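Local structure of histone fold protein (Methanopyrus kandleri, 1F1E) at residues 120-123 against 124-128. The protein is an archaeal histone that carries two histone folds in one chain and probably binds and compacts DNA. Residues are numbered along the deposited sequence; the frame is centred on the assembly and turned at random.
Sequences GEKA and AEYAD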
ATOM      1  N   GLY A 120       0.306   4.633  15.594  1.00 11.05           N
ATOM      2  CA  GLY A 120       0.596   5.367  16.801  1.00 11.24           C
ATOM      3  C   GLY A 120       2.102   5.537  16.955  1.00 12.26           C
ATOM      4  O   GLY A 120       2.645   6.575  17.322  1.00 13.91           O
ATOM      5  N   GLU A 121       2.872   4.498  16.646  1.00 11.67           N
ATOM      6  CA  GLU A 121       4.319   4.645  16.717  1.00 14.04           C
ATOM      7  C   GLU A 121       4.831   5.711  15.769  1.00 13.12           C
ATOM      8  O   GLU A 121       5.722   6.513  16.080  1.00 14.42           O
ATOM      9  CB  GLU A 121       5.005   3.338  16.359  1.00 15.94           C
ATOM     10  CG  GLU A 121       4.740   2.218  17.314  1.00 18.31           C
ATOM     11  CD  GLU A 121       5.276   0.871  16.875  1.00 20.93           C
ATOM     12  OE1 GLU A 121       4.942  -0.114  17.548  1.00 24.26           O
ATOM     13  OE2 GLU A 121       6.124   0.766  15.936  1.00 29.70           O
ATOM     14  N   LYS A 122       4.324   5.726  14.545  1.00 12.48           N
ATOM     15  CA  LYS A 122       4.755   6.682  13.578  1.00 11.85           C
ATOM     16  C   LYS A 122       4.354   8.102  13.988  1.00 12.13           C
ATOM     17  O   LYS A 122       5.133   9.055  13.853  1.00 12.74           O
ATOM     18  CB  LYS A 122       4.185   6.316  12.188  1.00 13.28           C
ATOM     19  CG  LYS A 122       4.826   7.172  11.061  1.00 16.14           C
ATOM     20  CD  LYS A 122       6.287   6.835  10.885  1.00 20.55           C
ATOM     21  CE  LYS A 122       7.010   7.538   9.763  1.00 22.18           C
ATOM     22  NZ  LYS A 122       8.430   7.059   9.918  1.00 24.21           N
ATOM     23  N   ALA A 123       3.109   8.237  14.476  1.00 11.95           N
ATOM     24  CA  ALA A 123       2.672   9.553  14.953  1.00 12.12           C
ATOM     25  C   ALA A 123       3.564  10.039  16.106  1.00 14.62           C
ATOM     26  O   ALA A 123       3.858  11.227  16.185  1.00 16.46           O
ATOM     27  CB  ALA A 123       1.197   9.459  15.355  1.00 13.50           C
ATOM     28  N   ALA A 124       3.957   9.130  16.992  1.00 15.26           N
ATOM     29  CA  ALA A 124       4.813   9.429  18.134  1.00 16.92           C
ATOM     30  C   ALA A 124       6.144   9.953  17.614  1.00 17.87           C
ATOM     31  O   ALA A 124       6.720  10.946  18.118  1.00 20.77           O
ATOM     32  CB  ALA A 124       4.954   8.260  19.072  1.00 20.57           C
ATOM     33  N   GLU A 125       6.614   9.331  16.548  1.00 18.45           N
ATOM     34  CA  GLU A 125       7.867   9.752  15.956  1.00 20.00           C
ATOM     35  C   GLU A 125       7.770  11.178  15.434  1.00 18.91           C
ATOM     36  O   GLU A 125       8.690  11.994  15.591  1.00 19.47           O
ATOM     37  CB  GLU A 125       8.256   8.737  14.862  1.00 21.27           C
ATOM     38  CG  GLU A 125       9.404   9.228  13.997  1.00 22.00           C
ATOM     39  CD  GLU A 125       9.777   8.244  12.906  1.00 24.87           C
ATOM     40  OE1 GLU A 125       9.118   7.232  12.613  1.00 24.70           O
ATOM     41  OE2 GLU A 125      10.834   8.555  12.309  1.00 31.79           O
ATOM     42  N   TYR A 126       6.642  11.535  14.835  1.00 18.25           N
ATOM     43  CA  TYR A 126       6.479  12.927  14.381  1.00 18.76           C
ATOM     44  C   TYR A 126       6.370  13.900  15.542  1.00 19.58           C
ATOM     45  O   TYR A 126       6.898  15.020  15.473  1.00 19.78           O
ATOM     46  CB  TYR A 126       5.300  13.024  13.453  1.00 19.11           C
ATOM     47  CG  TYR A 126       5.524  12.475  12.046  1.00 20.79           C
ATOM     48  CD1 TYR A 126       6.609  12.963  11.267  1.00 23.99           C
ATOM     49  CD2 TYR A 126       4.739  11.503  11.502  1.00 19.86           C
ATOM     50  CE1 TYR A 126       6.779  12.424   9.989  1.00 25.40           C
ATOM     51  CE2 TYR A 126       4.919  10.992  10.223  1.00 19.53           C
ATOM     52  CZ  TYR A 126       5.957  11.460   9.466  1.00 23.11           C
ATOM     53  OH  TYR A 126       6.151  10.976   8.209  1.00 26.24           O
ATOM     54  N   ALA A 127       5.704  13.484  16.631  1.00 19.07           N
ATOM     55  CA  ALA A 127       5.682  14.393  17.772  1.00 20.58           C
ATOM     56  C   ALA A 127       7.078  14.608  18.324  1.00 22.83           C
ATOM     57  O   ALA A 127       7.461  15.710  18.725  1.00 24.56           O
ATOM     58  CB  ALA A 127       4.795  13.781  18.824  1.00 18.47           C
ATOM     59  N   ASP A 128       7.842  13.529  18.422  1.00 23.02           N
ATOM     60  CA  ASP A 128       9.244  13.663  18.842  1.00 25.59           C
ATOM     61  C   ASP A 128       9.964  14.670  17.992  1.00 28.50           C
ATOM     62  O   ASP A 128      10.754  15.468  18.471  1.00 31.05           O
ATOM     63  CB  ASP A 128       9.892  12.292  18.662  1.00 26.88           C
ATOM     64  CG  ASP A 128       9.546  11.299  19.754  1.00 28.59           C
ATOM     65  OD1 ASP A 128       8.843  11.700  20.723  1.00 28.80           O
ATOM     66  OD2 ASP A 128       9.989  10.129  19.651  1.00 29.59           O
TER
HETATM   67  O   HOH W   1       9.089   9.375   8.538  1.00 55.57           O
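Lys122 and Glu125 form a salt bridge three residues apart, just under one turn of the helix, with Lys122 NZ 2.8 Å from Glu125 OE1. The ammonium comes from above the carboxylate plane, 47° out of it. Both side chains leave the helix with CG anti to the backbone N and run side by side in the same direction. Lys122 then bends at chi2 (67°), and its CD also packs against Glu125 OE1. About a quarter turn round, the lysine chain meets Tyr126: Lys122 CG lies 3.9 Å from Tyr126 CE2, and Lys122 CE is equally far from Tyr126 OH. A water accepts a bond from Lys122 NZ at 2.8 Å and has a weak link to Tyr126 OH. Replacing Lys122 by alanine would probably leave the Glu125 carboxylate without its charge partner and uncover one side of the tyrosine ring. Beneath these side chains, the amides of Ala124, Glu125, Tyr126 and Ala127 bond to the carbonyls four residues back. Tyr126 touches Asp139, Lys142 and Tyr146 of helix 137-147, while Ala123 and Ala127 pack on Val135. The salt bridge thus lies near the C-terminal end of helix 102-129, the long central helix of the second histone fold.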